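ORF131 protein (Ralstonia metallidurans, PDB 2WTP) binds copper and probably serves in the heavy-metal resistance of its host, changing conformation when copper is bound. Local coordinates at residues A[74-79]-A[121-126]; A[102-107]-A[117-122]. One frame throughout, in Å; residues are numbered along the deposited sequence.

Contact 1: A[74-79]-A[121-126]; sequences NVDSGE and YIDRSD. With MG (magnesium ion), chain F; CU (copper (II) ion), chain O.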
loop_
_atom_site.group_PDB
_atom_site.type_symbol
_atom_site.label_atom_id
_atom_site.label_comp_id
_atom_site.label_asym_id
_atom_site.label_seq_id
_atom_site.Cartn_x
_atom_site.Cartn_y
_atom_site.Cartn_z
ATOM N N ASN A 74 0.061 2.707 1.102
ATOM C CA ASN A 74 -1.178 3.389 0.698
ATOM C C ASN A 74 -2.384 2.599 1.095
ATOM O O ASN A 74 -2.431 1.413 0.799
ATOM C CB ASN A 74 -1.216 3.557 -0.842
ATOM C CG ASN A 74 -0.235 4.520 -1.390
ATOM O OD1 ASN A 74 0.286 5.417 -0.765
ATOM N ND2 ASN A 74 0.082 4.330 -2.670
ATOM N N VAL A 75 -3.343 3.247 1.746
ATOM C CA VAL A 75 -4.642 2.581 2.069
ATOM C C VAL A 75 -5.741 3.477 1.609
ATOM O O VAL A 75 -5.624 4.687 1.355
ATOM C CB VAL A 75 -4.768 2.343 3.583
ATOM C CG1 VAL A 75 -3.548 1.487 4.081
ATOM C CG2 VAL A 75 -4.883 3.676 4.411
ATOM N N ASP A 76 -6.900 2.849 1.427
ATOM C CA ASP A 76 -8.094 3.597 1.107
ATOM C C ASP A 76 -8.838 4.024 2.380
ATOM O O ASP A 76 -8.826 3.359 3.406
ATOM C CB ASP A 76 -9.056 2.696 0.313
ATOM C CG ASP A 76 -8.561 2.390 -1.098
ATOM O OD1 ASP A 76 -7.877 3.249 -1.716
ATOM O OD2 ASP A 76 -8.803 1.222 -1.523
ATOM N N SER A 77 -9.534 5.147 2.210
ATOM C CA SER A 77 -10.553 5.486 3.265
ATOM C C SER A 77 -11.447 4.266 3.460
ATOM O O SER A 77 -11.962 3.673 2.490
ATOM C CB SER A 77 -11.417 6.613 2.764
ATOM O OG SER A 77 -10.800 7.889 2.932
ATOM N N GLY A 78 -11.727 3.901 4.712
ATOM C CA GLY A 78 -12.606 2.772 4.987
ATOM C C GLY A 78 -11.989 1.403 4.918
ATOM O O GLY A 78 -12.630 0.427 5.225
ATOM N N GLU A 79 -10.752 1.327 4.420
ATOM C CA GLU A 79 -10.144 -0.036 4.313
ATOM C C GLU A 79 -9.787 -0.613 5.649
ATOM O O GLU A 79 -9.362 0.178 6.568
ATOM C CB GLU A 79 -8.866 0.118 3.484
ATOM C CG GLU A 79 -8.226 -1.230 2.945
ATOM C CD GLU A 79 -6.917 -1.038 2.119
ATOM O OE1 GLU A 79 -6.537 0.069 1.841
ATOM O OE2 GLU A 79 -6.282 -2.080 1.833
ATOM N N TYR A 121 -0.459 6.517 3.988
ATOM C CA TYR A 121 -1.094 7.515 3.122
ATOM C C TYR A 121 -2.523 7.047 2.897
ATOM O O TYR A 121 -2.711 5.983 2.283
ATOM C CB TYR A 121 -0.282 7.539 1.816
ATOM C CG TYR A 121 -0.687 8.683 0.940
ATOM C CD1 TYR A 121 0.159 9.772 0.778
ATOM C CD2 TYR A 121 -1.908 8.647 0.240
ATOM C CE1 TYR A 121 -0.225 10.833 -0.016
ATOM C CE2 TYR A 121 -2.300 9.756 -0.631
ATOM C CZ TYR A 121 -1.406 10.832 -0.666
ATOM O OH TYR A 121 -1.761 11.877 -1.505
ATOM N N ILE A 122 -3.499 7.826 3.289
ATOM C CA ILE A 122 -4.928 7.457 3.246
ATOM C C ILE A 122 -5.577 8.241 2.097
ATOM O O ILE A 122 -5.584 9.471 2.069
ATOM C CB ILE A 122 -5.683 7.792 4.592
ATOM C CG1 ILE A 122 -4.965 7.092 5.765
ATOM C CG2 ILE A 122 -7.086 7.253 4.384
ATOM C CD1 ILE A 122 -5.306 7.749 7.155
ATOM N N ASP A 123 -6.047 7.541 1.066
ATOM C CA ASP A 123 -6.699 8.196 -0.046
ATOM C C ASP A 123 -8.083 8.696 0.358
ATOM O O ASP A 123 -8.761 8.146 1.218
ATOM C CB ASP A 123 -6.889 7.127 -1.100
ATOM C CG ASP A 123 -7.467 7.624 -2.385
ATOM O OD1 ASP A 123 -7.041 8.674 -2.858
ATOM O OD2 ASP A 123 -8.250 6.887 -2.968
ATOM N N ARG A 124 -8.481 9.803 -0.263
ATOM C CA ARG A 124 -9.770 10.496 -0.083
ATOM C C ARG A 124 -10.911 9.528 -0.247
ATOM O O ARG A 124 -10.883 8.637 -1.117
ATOM C CB ARG A 124 -9.800 11.635 -1.122
ATOM C CG ARG A 124 -11.101 12.327 -1.310
ATOM C CD ARG A 124 -10.872 13.562 -2.162
ATOM N NE ARG A 124 -12.058 13.914 -2.927
ATOM C CZ ARG A 124 -13.292 13.743 -2.478
ATOM N NH1 ARG A 124 -13.481 13.248 -1.254
ATOM N NH2 ARG A 124 -14.330 14.088 -3.235
ATOM N N SER A 125 -11.992 9.734 0.530
ATOM C CA SER A 125 -13.211 8.965 0.406
ATOM C C SER A 125 -14.123 9.309 -0.753
ATOM O O SER A 125 -14.312 10.463 -1.058
ATOM C CB SER A 125 -13.929 9.228 1.736
ATOM O OG SER A 125 -15.208 8.568 1.663
ATOM N N ASP A 126 -14.700 8.276 -1.343
ATOM C CA ASP A 126 -15.749 8.509 -2.321
ATOM C C ASP A 126 -17.092 8.903 -1.760
ATOM O O ASP A 126 -18.003 9.190 -2.529
ATOM C CB ASP A 126 -15.910 7.292 -3.250
ATOM C CG ASP A 126 -16.445 6.022 -2.559
ATOM O OD1 ASP A 126 -16.676 5.052 -3.327
ATOM O OD2 ASP A 126 -16.665 5.938 -1.334
HETATM MG MG MG F . -6.318 9.475 -4.712
HETATM CU CU CU O . -8.942 7.542 -4.830
HETATM O O HOH W 1 -10.320 5.912 -0.760
HETATM O O HOH W 2 -6.932 11.301 -4.095
HETATM O O HOH W 3 -4.816 11.506 -4.397
HETATM O O HOH W 4 -4.541 9.581 -3.805
HETATM O O HOH W 5 -7.950 9.659 -6.202
HETATM O O HOH W 6 -5.128 9.958 -6.513
#
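Strands 72-76 and 119-123 run parallel as neighbours in a small three-stranded sheet, and towards the C-terminal side of the pair Asn74 to Ser77 meet Tyr121 to Ser125 at a metal site on the subunit boundary. Val75 makes both straight backbone bonds between residues 74-79 and 121-126: its N reaches Tyr121 O at 2.9 Å, and its O accepts from Asp123 N, both with N-H...O angles of 170°. The branched side chains of Val75 and Ile122 suit the extended backbone and project alongside each other from the same face of the sheet, with Val75 CG2 3.7 Å from Ile122 CG1; both also touch Phe94 of strand 88-94. Asn74, Tyr121 and Asp123 use the other face. There Asn74 OD1 comes 3.4 Å from Tyr121 CB, while Asn74 ND2 bonds to Asn74 O of the second subunit and Tyr121 OH to Asp100.

From Asp76 to Glu79 a type II turn leads the chain away. Glycine fits the third position, since the backbone of Gly78 would jam a CB against the preceding carbonyl. Asp76 N is held by Glu79 OE1 at 2.8 Å. Ser77 is small enough to set its hydroxyl against the opposite backbone: in the conformer described, one of two, OG lies anti to its own carbonyl carbon (chi1 -81°), donates to Asp123 O at 2.7 Å, in the carbonyl plane, and also accepts from Met97 N.

Asp123, CG anti to the backbone N (chi1 -176°), is short enough to set its carboxylate between two metals, one oxygen on each. Asp123 of the second subunit binds the same copper. OD1 of Asp123 lies 2.1 Å from the magnesium, which also carries several waters, and OD2 lies 2.1 Å from the copper.

Contact 2: A[102-107]-A[117-122]; sequences SVDLGL and GVRVYI
Arg119 lies across Ser102 to Asp104 where strands 101-104 and 119-123 pair antiparallel, just before helix 105-108. Its CB starts on the face shared with Ser102 and Asp104; CG packs 3.6 Å from Ser102 CB, and CD comes close to Ser102 OG. A bend at chi3 (-82°) sets NE off the line of the chain. The guanidinium lays one face over Val103 C and Asp104 N, which lie under its outer part rather than its centre. At its edge NH2 donates to Ser102 OG at 2.9 Å, almost in plane, and NH1 donates to a water that in turn donates to Asp104 OD2. The length of arginine lets its aliphatic part cover Ser102 while the charged end stays at the exposed surface.

Val103 and Val120 form the hydrogen-bonded pair between the strands. On the face carrying them, Val103 CG1 meets Ile122 CD1; Leu105, the first helical residue, brings CD1 3.9 Å from Val120 CG2. Leu105 N donates to Val118 O at 2.7 Å, almost perfectly straight.

Asp104 is the helix N-cap, a place suited to a short acceptor: OD1 takes Gly106 N on its anti lone pair. Gly117 N reaches both carboxylate oxygens on their syn lone pairs, 3.0 Å each from OD1 and OD2.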
loop_
_atom_site.group_PDB
_atom_site.type_symbol
_atom_site.label_atom_id
_atom_site.label_comp_id
_atom_site.label_asym_id
_atom_site.label_seq_id
_atom_site.Cartn_x
_atom_site.Cartn_y
_atom_site.Cartn_z
ATOM N N SER A 102 -2.099 11.701 5.629
ATOM C CA SER A 102 -1.310 10.645 6.162
ATOM C C SER A 102 -1.186 10.655 7.671
ATOM O O SER A 102 -1.464 11.691 8.339
ATOM C CB SER A 102 0.116 10.682 5.567
ATOM O OG SER A 102 0.927 11.757 6.104
ATOM N N VAL A 103 -0.806 9.499 8.242
ATOM C CA VAL A 103 -0.578 9.421 9.688
ATOM C C VAL A 103 0.546 8.474 9.972
ATOM O O VAL A 103 0.719 7.495 9.214
ATOM C CB VAL A 103 -1.927 9.032 10.413
ATOM C CG1 VAL A 103 -2.428 7.660 9.987
ATOM C CG2 VAL A 103 -1.732 9.108 11.958
ATOM N N ASP A 104 1.265 8.670 11.082
ATOM C CA ASP A 104 2.299 7.671 11.409
ATOM C C ASP A 104 1.698 6.426 11.967
ATOM O O ASP A 104 0.942 6.525 12.945
ATOM C CB ASP A 104 3.313 8.286 12.417
ATOM C CG ASP A 104 4.631 7.452 12.454
ATOM O OD1 ASP A 104 4.633 6.340 12.975
ATOM O OD2 ASP A 104 5.635 7.880 11.884
ATOM N N LEU A 105 2.089 5.238 11.474
ATOM C CA LEU A 105 1.480 3.998 11.964
ATOM C C LEU A 105 1.828 3.852 13.452
ATOM O O LEU A 105 1.107 3.153 14.186
ATOM C CB LEU A 105 2.116 2.855 11.157
ATOM C CG LEU A 105 1.488 1.444 11.389
ATOM C CD1 LEU A 105 0.037 1.411 10.953
ATOM C CD2 LEU A 105 2.388 0.344 10.687
ATOM N N GLY A 106 2.961 4.366 13.916
ATOM C CA GLY A 106 3.370 4.226 15.328
ATOM C C GLY A 106 2.437 4.950 16.293
ATOM O O GLY A 106 2.502 4.666 17.503
ATOM N N LEU A 107 1.629 5.869 15.796
ATOM C CA LEU A 107 0.624 6.546 16.634
ATOM C C LEU A 107 -0.671 5.755 16.641
ATOM O O LEU A 107 -1.377 5.732 17.642
ATOM C CB LEU A 107 0.358 7.982 16.139
ATOM C CG LEU A 107 1.687 8.721 16.230
ATOM C CD1 LEU A 107 1.441 10.193 15.751
ATOM C CD2 LEU A 107 2.258 8.804 17.689
ATOM N N GLY A 117 7.456 5.589 12.462
ATOM C CA GLY A 117 8.183 5.988 11.265
ATOM C C GLY A 117 7.678 5.445 9.973
ATOM O O GLY A 117 8.183 5.828 8.933
ATOM N N VAL A 118 6.723 4.516 10.006
ATOM C CA VAL A 118 6.074 4.092 8.794
ATOM C C VAL A 118 4.865 5.021 8.586
ATOM O O VAL A 118 4.016 5.124 9.532
ATOM C CB VAL A 118 5.579 2.696 8.925
ATOM C CG1 VAL A 118 4.852 2.267 7.612
ATOM C CG2 VAL A 118 6.789 1.736 9.180
ATOM N N ARG A 119 4.745 5.700 7.491
ATOM C CA ARG A 119 3.639 6.645 7.273
ATOM C C ARG A 119 2.578 5.965 6.453
ATOM O O ARG A 119 2.874 5.305 5.454
ATOM C CB ARG A 119 4.167 7.880 6.602
ATOM C CG ARG A 119 3.146 8.999 6.699
ATOM C CD ARG A 119 3.765 10.413 6.723
ATOM N NE ARG A 119 4.174 10.663 8.057
ATOM C CZ ARG A 119 3.374 11.205 9.001
ATOM N NH1 ARG A 119 3.890 11.267 10.214
ATOM N NH2 ARG A 119 2.136 11.606 8.763
ATOM N N VAL A 120 1.337 6.050 6.904
ATOM C CA VAL A 120 0.214 5.512 6.100
ATOM C C VAL A 120 -0.427 6.639 5.318
ATOM O O VAL A 120 -0.858 7.641 5.893
ATOM C CB VAL A 120 -0.846 4.937 7.041
ATOM C CG1 VAL A 120 -1.958 4.254 6.187
ATOM C CG2 VAL A 120 -0.165 3.874 7.931
ATOM N N TYR A 121 -0.459 6.517 3.988
ATOM C CA TYR A 121 -1.094 7.515 3.122
ATOM C C TYR A 121 -2.523 7.047 2.897
ATOM O O TYR A 121 -2.711 5.983 2.283
ATOM C CB TYR A 121 -0.282 7.539 1.816
ATOM C CG TYR A 121 -0.687 8.683 0.940
ATOM C CD1 TYR A 121 0.159 9.772 0.778
ATOM C CD2 TYR A 121 -1.908 8.647 0.240
ATOM C CE1 TYR A 121 -0.225 10.833 -0.016
ATOM C CE2 TYR A 121 -2.300 9.756 -0.631
ATOM C CZ TYR A 121 -1.406 10.832 -0.666
ATOM O OH TYR A 121 -1.761 11.877 -1.505
ATOM N N ILE A 122 -3.499 7.826 3.289
ATOM C CA ILE A 122 -4.928 7.457 3.246
ATOM C C ILE A 122 -5.577 8.241 2.097
ATOM O O ILE A 122 -5.584 9.471 2.069
ATOM C CB ILE A 122 -5.683 7.792 4.592
ATOM C CG1 ILE A 122 -4.965 7.092 5.765
ATOM C CG2 ILE A 122 -7.086 7.253 4.384
ATOM C CD1 ILE A 122 -5.306 7.749 7.155
HETATM O O HOH W 7 6.472 10.292 11.203
#

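Overall arrangement
Both contacts belong to the same three-stranded sheet and share strand 119-123, its middle strand: contact 1 pairs it in parallel with 72-76, contact 2 antiparallel with 101-104. Their hydrophobic sides form one continuous layer, with Val75 CG2 3.5 Å from Val120 CG1. Both are partly buried, yet contact 2 lies nearer the centre of the chain, about 6 Å between centres against about 11 Å for contact 1. The difference in place shows in the chemistry: the polar face of contact 1 ends at metals and the second subunit, whereas that of contact 2, untouched by the other subunit, spends its carboxylate on backbone N-H groups and a water-bridged arginine.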